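Local coordinates for protein phosphoacetylglucosamine mutase (Aspergillus lentulus, PDB 5O9X) that probably interconverts the 6-phosphate and 1-phosphate of N-acetylglucosamine, as a phosphohexomutase acting by way of a sugar bisphosphate intermediate, at residues A[339-344]-A[456-461]; A[488-493]-A[530-535]; A[500-505]-A[515-520]. The protein carries 1 engineered substitution. All blocks are in the same frame, centred on the assembly; numbering follows the deposited sequence. Where two conformers were deposited one is given.

Contact 1 (A[339-344]-A[456-461]); sequences YANGSS and LPSRLV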
# COMPACT_ATOMS: atom_id res chain seq x y z
N TYR A 339 6.36 3.92 -12.55
CA TYR A 339 7.09 4.87 -11.71
C TYR A 339 8.44 4.26 -11.28
O TYR A 339 9.25 4.99 -10.66
CB TYR A 339 6.27 5.17 -10.42
CG TYR A 339 5.09 6.07 -10.77
CD1 TYR A 339 5.31 7.42 -11.06
CD2 TYR A 339 3.82 5.53 -10.95
CE1 TYR A 339 4.27 8.25 -11.42
CE2 TYR A 339 2.75 6.37 -11.30
CZ TYR A 339 3.02 7.71 -11.58
OH TYR A 339 2.01 8.55 -12.01
N ALA A 340 8.65 2.94 -11.50
CA ALA A 340 9.93 2.35 -11.12
C ALA A 340 11.09 2.98 -11.91
O ALA A 340 10.99 3.19 -13.14
CB ALA A 340 9.95 0.84 -11.35
N ASN A 341 12.16 3.28 -11.22
CA ASN A 341 13.33 3.82 -11.93
C ASN A 341 13.84 2.81 -12.97
O ASN A 341 13.92 1.60 -12.70
CB ASN A 341 14.45 4.07 -10.91
CG ASN A 341 15.50 4.95 -11.46
OD1 ASN A 341 16.40 4.48 -12.18
ND2 ASN A 341 15.40 6.24 -11.19
N GLY A 342 14.15 3.29 -14.19
CA GLY A 342 14.60 2.37 -15.27
C GLY A 342 15.80 1.58 -14.85
O GLY A 342 15.97 0.51 -15.34
N SER A 343 16.67 2.11 -14.00
CA SER A 343 17.83 1.33 -13.55
C SER A 343 17.44 0.08 -12.73
O SER A 343 18.19 -0.96 -12.78
CB SER A 343 18.79 2.17 -12.73
OG SER A 343 19.39 3.15 -13.57
N SER A 344 16.31 0.14 -12.00
CA SER A 344 15.88 -1.00 -11.18
C SER A 344 15.36 -2.10 -12.10
O SER A 344 15.65 -3.28 -11.89
CB SER A 344 14.76 -0.58 -10.14
OG SER A 344 13.55 -0.26 -10.80
N LEU A 456 18.71 6.16 -12.27
CA LEU A 456 18.68 7.35 -13.18
C LEU A 456 18.10 8.55 -12.42
O LEU A 456 17.12 8.40 -11.71
CB LEU A 456 17.77 7.06 -14.39
CG LEU A 456 18.30 5.92 -15.27
CD1 LEU A 456 17.24 5.61 -16.35
CD2 LEU A 456 19.61 6.31 -15.96
N PRO A 457 18.71 9.75 -12.55
CA PRO A 457 18.10 10.96 -11.99
C PRO A 457 16.65 11.01 -12.44
O PRO A 457 16.36 10.75 -13.62
CB PRO A 457 18.93 12.09 -12.63
CG PRO A 457 20.36 11.45 -12.61
CD PRO A 457 20.07 10.01 -13.09
N SER A 458 15.74 11.28 -11.50
CA SER A 458 14.31 11.32 -11.84
C SER A 458 13.60 12.45 -11.13
O SER A 458 14.16 13.10 -10.20
CB SER A 458 13.66 9.98 -11.49
OG SER A 458 13.60 9.82 -10.08
N ARG A 459 12.35 12.66 -11.52
CA ARG A 459 11.62 13.82 -11.00
C ARG A 459 10.15 13.55 -11.10
O ARG A 459 9.71 13.03 -12.13
CB ARG A 459 12.02 15.09 -11.85
CG ARG A 459 11.19 16.33 -11.58
CD ARG A 459 11.46 17.00 -10.28
NE ARG A 459 12.93 17.23 -10.08
CZ ARG A 459 13.45 18.08 -9.20
NH1 ARG A 459 12.63 18.83 -8.47
NH2 ARG A 459 14.77 18.19 -9.03
N LEU A 460 9.40 13.88 -10.05
CA LEU A 460 7.91 13.88 -10.10
C LEU A 460 7.41 15.30 -10.09
O LEU A 460 7.96 16.15 -9.34
CB LEU A 460 7.30 13.16 -8.86
CG LEU A 460 7.42 11.60 -8.92
CD1 LEU A 460 7.27 10.95 -7.54
CD2 LEU A 460 6.45 10.93 -9.94
N VAL A 461 6.38 15.61 -10.89
CA VAL A 461 5.72 16.95 -10.82
C VAL A 461 4.23 16.73 -10.72
O VAL A 461 3.66 15.99 -11.57
CB VAL A 461 5.96 17.77 -12.12
CG1 VAL A 461 5.35 19.22 -11.99
CG2 VAL A 461 7.44 17.87 -12.40
O HOH W 1 13.33 7.16 -9.68
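Ser-343 and Leu-456 mark the close end of this contact, their CA atoms 6.1 Å apart, and the two backbones run nearly antiparallel (167°) but diverge until the CA atoms of Tyr-339 and Leu-460 are 9.2 Å apart. Asn-341 holds CG anti to its backbone N (chi1 -164°), which carries the carboxamide toward the backbone of Leu-456. The amide grips both polar groups of one residue: Leu-456 N donates to Asn-341 OD1 at 2.9 Å, and Asn-341 ND2 donates to Leu-456 O at 2.8 Å, in the carbonyl plane and on a lone pair. Asparagine suits the place because one flat group offers an acceptor and a donor side by side. OD1 also takes the N-H of Ser-343 at 3.0 Å, making Asn-341 the N-cap of helix 342-350. Its ND2 has a second acceptor, a water 2.7 Å away that also bonds Ser-458 OG, which in turn meets Gln-266. Ser-343 OG bonds to Thr-454 O and lies 3.4 Å from Leu-456 CG. At the wide end Leu-460 CD2 touches Tyr-339 CE1 at 3.8 Å, the side chains crossing at about a right angle, while the Tyr-339 hydroxyl bonds to Arg-505 of the ligand pocket. An asparagine N-cap whose carboxamide also binds the backbone of another part of the chain joins domain III to the start of the C-terminal sheet, beside the bound sugar bisphosphate.

Contact 2 (A[488-493]-A[530-535]); sequences AKIDSL and TRVANA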
# COMPACT_ATOMS: atom_id res chain seq x y z
N ALA A 488 2.04 12.25 -28.45
CA ALA A 488 2.96 12.65 -29.51
C ALA A 488 4.03 13.63 -28.99
O ALA A 488 5.24 13.46 -29.25
CB ALA A 488 2.19 13.28 -30.73
N LYS A 489 3.58 14.64 -28.25
CA LYS A 489 4.53 15.64 -27.68
C LYS A 489 5.47 14.97 -26.69
O LYS A 489 6.64 15.24 -26.69
CB LYS A 489 3.74 16.76 -26.97
CG LYS A 489 2.87 17.54 -27.94
CD LYS A 489 2.19 18.69 -27.17
CE LYS A 489 1.26 19.49 -28.14
NZ LYS A 489 0.84 20.76 -27.40
N ILE A 490 4.92 14.12 -25.81
CA ILE A 490 5.72 13.45 -24.78
C ILE A 490 6.73 12.54 -25.44
O ILE A 490 7.86 12.54 -25.02
CB ILE A 490 4.83 12.67 -23.75
CG1 ILE A 490 3.87 13.64 -23.00
CG2 ILE A 490 5.71 11.88 -22.75
CD1 ILE A 490 2.86 12.98 -22.03
N ASP A 491 6.32 11.75 -26.45
CA ASP A 491 7.29 10.89 -27.18
C ASP A 491 8.42 11.71 -27.80
O ASP A 491 9.61 11.31 -27.73
CB ASP A 491 6.62 10.09 -28.34
CG ASP A 491 5.66 9.00 -27.82
OD1 ASP A 491 5.70 8.66 -26.62
OD2 ASP A 491 4.83 8.50 -28.58
N SER A 492 8.02 12.83 -28.43
CA SER A 492 9.03 13.70 -29.06
C SER A 492 10.02 14.28 -27.97
O SER A 492 11.26 14.21 -28.13
CB SER A 492 8.35 14.81 -29.90
OG SER A 492 9.39 15.66 -30.35
N LEU A 493 9.50 14.78 -26.85
CA LEU A 493 10.34 15.35 -25.79
C LEU A 493 11.29 14.28 -25.21
O LEU A 493 12.51 14.53 -25.05
CB LEU A 493 9.47 15.92 -24.64
CG LEU A 493 8.77 17.26 -25.00
CD1 LEU A 493 7.85 17.63 -23.90
CD2 LEU A 493 9.85 18.35 -25.07
N THR A 530 9.92 19.21 -16.60
CA THR A 530 9.31 20.53 -16.63
C THR A 530 8.62 20.72 -17.99
O THR A 530 7.51 21.29 -18.07
CB THR A 530 10.36 21.63 -16.44
OG1 THR A 530 10.92 21.50 -15.15
CG2 THR A 530 9.72 23.11 -16.52
N ARG A 531 9.27 20.33 -19.09
CA ARG A 531 8.65 20.51 -20.42
C ARG A 531 7.38 19.67 -20.61
O ARG A 531 6.32 20.14 -21.20
CB ARG A 531 9.68 20.17 -21.57
CG ARG A 531 10.79 21.19 -21.61
CD ARG A 531 11.83 20.75 -22.64
NE ARG A 531 13.00 21.66 -22.78
CZ ARG A 531 13.10 22.62 -23.73
NH1 ARG A 531 12.10 22.88 -24.58
NH2 ARG A 531 14.21 23.33 -23.80
N VAL A 532 7.43 18.44 -20.09
CA VAL A 532 6.20 17.54 -20.10
C VAL A 532 5.13 18.17 -19.21
O VAL A 532 3.94 18.24 -19.62
CB VAL A 532 6.54 16.07 -19.66
CG1 VAL A 532 5.24 15.23 -19.52
CG2 VAL A 532 7.44 15.43 -20.77
N ALA A 533 5.50 18.58 -17.97
CA ALA A 533 4.45 19.18 -17.13
C ALA A 533 3.79 20.44 -17.81
O ALA A 533 2.61 20.69 -17.60
CB ALA A 533 5.07 19.60 -15.79
N ASN A 534 4.60 21.27 -18.46
CA ASN A 534 4.01 22.47 -19.12
C ASN A 534 3.06 22.05 -20.26
O ASN A 534 2.01 22.60 -20.41
CB ASN A 534 5.11 23.34 -19.67
CG ASN A 534 5.77 24.15 -18.56
OD1 ASN A 534 5.24 24.28 -17.43
ND2 ASN A 534 6.92 24.70 -18.87
N ALA A 535 3.42 21.03 -21.01
CA ALA A 535 2.50 20.46 -22.07
C ALA A 535 1.20 19.92 -21.49
O ALA A 535 0.07 20.14 -22.04
CB ALA A 535 3.26 19.40 -22.89
O HOH W 2 -0.25 20.62 -24.65
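Leu-493 and Val-532 meet between two antiparallel helices, whose axes approach to 10.2 Å with an angle of 168° between their directions. Apolar packing carries the contact. Leu-493 CD1 comes up to Val-532 CG2 at 3.8 Å, the two side chains sliding past each other in opposite directions. Deeper in, Ile-490 meets the other branch of the same valine: its CG1 and CD1 both approach Val-532 CG1, CG1 at 4.1 Å, with the side chains at about a right angle. The branch at CB separates the two methyls of Val-532, and chi1 of 173°, with CG1 anti to the backbone N, turns CG1 to Ile-490 and CG2 to Leu-493. Valine suits the place because its two methyls serve two neighbours, and leucine because CD1 reaches the valine while CD2 reaches the arginine stem.

A second kind of packing uses the aliphatic stems of charged residues at the solvent side. Leu-493 CD2 rests 3.9 Å from Arg-531 CD, and its reach extends to Arg-531 CB; the extended arginine then leads its guanidinium away from the neighbouring helix, where NE forms a salt bridge with Asp-527. Lys-489 CD similarly lies 4.5 Å from Ala-535 CB, a light contact with a small methyl at the edge of the interface.

No direct hydrogen bond joins the two segments; a water bridges them instead, accepting from Lys-489 NZ at 3.0 Å and donating to Ala-535 O at 2.7 Å.

Beneath the pair, Ile-490 touches Ala-504, Val-532 touches Ser-502 and Ala-533 touches Val-461. Two antiparallel helices laid on one face of an antiparallel sheet form a two-layer alpha/beta sandwich, the architecture of the C-terminal domain of phosphohexomutases.

Contact 3 (A[500-505]-A[515-520]); sequences GRSFAR and VYAEAA. With G16 (1,6-di-O-phosphono-alpha-D-glucopyranose), chain B.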
# COMPACT_ATOMS: atom_id res chain seq x y z
N GLY A 500 16.08 9.17 -21.74
CA GLY A 500 14.83 9.92 -21.47
C GLY A 500 13.59 9.07 -21.45
O GLY A 500 13.29 8.34 -22.44
N ARG A 501 12.83 9.15 -20.34
CA ARG A 501 11.56 8.44 -20.24
C ARG A 501 10.63 9.27 -19.37
O ARG A 501 10.99 9.63 -18.25
CB ARG A 501 11.75 7.01 -19.70
CG ARG A 501 10.61 6.03 -20.11
CD ARG A 501 10.81 4.57 -19.67
NE ARG A 501 9.84 4.29 -18.63
CZ ARG A 501 10.03 4.53 -17.34
NH1 ARG A 501 11.20 4.96 -16.91
NH2 ARG A 501 9.06 4.33 -16.49
N SER A 502 9.46 9.59 -19.92
CA SER A 502 8.48 10.39 -19.16
C SER A 502 7.09 9.93 -19.47
O SER A 502 6.80 9.51 -20.59
CB SER A 502 8.68 11.93 -19.40
OG SER A 502 7.76 12.67 -18.59
N PHE A 503 6.20 9.95 -18.46
CA PHE A 503 4.79 9.68 -18.73
C PHE A 503 3.92 10.53 -17.78
O PHE A 503 4.36 10.89 -16.72
CB PHE A 503 4.39 8.22 -18.61
CG PHE A 503 4.48 7.68 -17.20
CD1 PHE A 503 5.77 7.38 -16.60
CD2 PHE A 503 3.31 7.38 -16.49
CE1 PHE A 503 5.84 6.88 -15.27
CE2 PHE A 503 3.41 6.87 -15.15
CZ PHE A 503 4.66 6.68 -14.54
N ALA A 504 2.69 10.82 -18.21
CA ALA A 504 1.72 11.60 -17.42
C ALA A 504 0.42 10.79 -17.25
O ALA A 504 -0.06 10.14 -18.20
CB ALA A 504 1.40 12.94 -18.15
N ARG A 505 -0.23 10.87 -16.07
CA ARG A 505 -1.50 10.14 -15.90
C ARG A 505 -2.21 10.84 -14.75
O ARG A 505 -1.57 11.44 -13.85
CB ARG A 505 -1.35 8.67 -15.53
CG ARG A 505 -0.35 8.41 -14.37
CD ARG A 505 -0.33 6.93 -13.91
NE ARG A 505 -1.51 6.59 -13.09
CZ ARG A 505 -1.67 6.92 -11.78
NH1 ARG A 505 -0.77 7.67 -11.11
NH2 ARG A 505 -2.75 6.51 -11.14
N VAL A 515 3.31 13.79 -13.35
CA VAL A 515 4.32 13.65 -14.39
C VAL A 515 5.53 13.00 -13.74
O VAL A 515 6.02 13.50 -12.71
CB VAL A 515 4.70 15.03 -14.98
CG1 VAL A 515 5.94 14.94 -15.90
CG2 VAL A 515 3.46 15.60 -15.75
N TYR A 516 6.06 12.01 -14.44
CA TYR A 516 7.31 11.41 -14.01
C TYR A 516 8.29 11.57 -15.17
O TYR A 516 7.92 11.41 -16.35
CB TYR A 516 7.02 9.91 -13.76
CG TYR A 516 8.32 9.12 -13.51
CD1 TYR A 516 8.91 9.16 -12.24
CD2 TYR A 516 9.02 8.46 -14.58
CE1 TYR A 516 10.15 8.46 -11.98
CE2 TYR A 516 10.26 7.77 -14.32
CZ TYR A 516 10.81 7.80 -13.02
OH TYR A 516 12.05 7.17 -12.74
N ALA A 517 9.58 11.85 -14.86
CA ALA A 517 10.59 11.83 -15.89
C ALA A 517 11.86 11.24 -15.26
O ALA A 517 12.14 11.53 -14.12
CB ALA A 517 10.84 13.22 -16.48
N GLU A 518 12.60 10.49 -16.05
CA GLU A 518 13.95 10.10 -15.71
C GLU A 518 14.86 10.38 -16.96
O GLU A 518 14.38 10.41 -18.10
CB GLU A 518 14.01 8.64 -15.26
CG GLU A 518 13.56 7.65 -16.35
CD GLU A 518 13.53 6.19 -15.88
OE1 GLU A 518 13.34 5.98 -14.64
OE2 GLU A 518 13.61 5.28 -16.77
N ALA A 519 16.14 10.62 -16.70
CA ALA A 519 17.12 10.64 -17.80
C ALA A 519 18.50 10.32 -17.21
O ALA A 519 18.60 10.13 -15.99
CB ALA A 519 17.09 12.02 -18.48
N ALA A 520 19.57 10.39 -18.01
CA ALA A 520 20.89 9.99 -17.51
C ALA A 520 21.53 10.99 -16.60
O ALA A 520 22.42 10.65 -15.82
CB ALA A 520 21.81 9.71 -18.71
C1 G16 B . -2.56 4.72 -2.97
C2 G16 B . -2.50 3.32 -3.58
C3 G16 B . -1.11 3.09 -4.27
C4 G16 B . -0.76 4.14 -5.31
C5 G16 B . -0.84 5.51 -4.64
C6 G16 B . -0.80 6.68 -5.60
O1 G16 B . -1.56 4.83 -1.96
O2 G16 B . -2.77 2.25 -2.62
O3 G16 B . -1.11 1.81 -4.74
O4 G16 B . 0.61 4.02 -5.89
O5 G16 B . -2.13 5.74 -4.03
O6 G16 B . -1.98 6.53 -6.52
P G16 B . -2.27 7.71 -7.59
O1P G16 B . -0.97 7.99 -8.38
O2P G16 B . -2.66 8.98 -6.81
O3P G16 B . -3.48 7.28 -8.45
P' G16 B . -1.91 5.17 -0.39
O1X G16 B . -3.27 4.48 -0.05
O2X G16 B . -2.17 6.70 -0.31
O3X G16 B . -0.71 4.85 0.43
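Phe-503 and Tyr-516 set their rings obliquely, centroids 5.8 Å apart and planes at 45°, with Phe-503 CE1 3.6 Å from Tyr-516 CB. The edge of the Phe-503 ring meets CD of Arg-505, and that of Tyr-516 has the Glu-518 carboxylate and Arg-501 NH1 near its plane. The Arg-501 guanidinium likewise receives Glu-518 at its edge, the two planes 71° apart. The salt bridge from Arg-501 NH1 to Glu-518 OE2 is modelled at 2.4 Å, too short to be trusted, and Arg-501 has two deposited conformers, so its detail is doubtful. The carboxylate is held further: Tyr-516 OH donates to Glu-518 OE1 at 2.6 Å, from the anti side and somewhat out of the carboxylate plane, and Gly-342 N also bonds that oxygen. Glutamate suits this buried place because OE1 accepts from both a hydroxyl and a backbone N-H, whatever the exact position of the arginine.

The two strands form an antiparallel beta hairpin at one side of the C-terminal domain's sheet. Arg-501 with Glu-518 and Phe-503 with Tyr-516 are hydrogen-bonded pairs, Glu-518 N reaching Arg-501 O at 2.9 Å. Between them Ser-502 with Ala-517, and beyond them Ala-504 with Val-515, are non-hydrogen-bonded. The side chains of these last four share the face toward helix 522-539, where small and apolar groups allow close packing against Val-532 and Val-536. The exception in polarity, Ser-502, sends OG back to Tyr-516 O at 2.6 Å, a carbonyl that also accepts from Phe-503 N; the hydroxyl is thereby satisfied within the interior.

At the far end of the strand Arg-505 turns its guanidinium edge to the 6-phosphate of the glucose bisphosphate, NH1 reaching O1P at 2.8 Å and NH2 reaching O3P at 2.9 Å, both bonds nearly straight at 168°. Its NE is paired with Glu-477, which probably steadies the group for this two-pronged grip.

The three contacts follow one another from the domain III boundary through the C-terminal domain to its outer helices. Contact 3, the most buried, pairs two strands of the sheet; contact 1 joins its third strand, 458-463, to domain III; contact 2 lies on the opposite face, toward solvent. Strand 458-463 of contact 1 pairs with strand 513-518 of contact 3, Val-461 N approaching Val-515 O at 2.8 Å, while contact 2 packs below, with Val-532 CG1 3.7 Å from Val-515 CG1. Chemistry follows place: the face toward domain III and the ligand is rich in polar and charged groups, the helix side is largely apolar, and contact 2 turns to water and charged stems only at its outer margin.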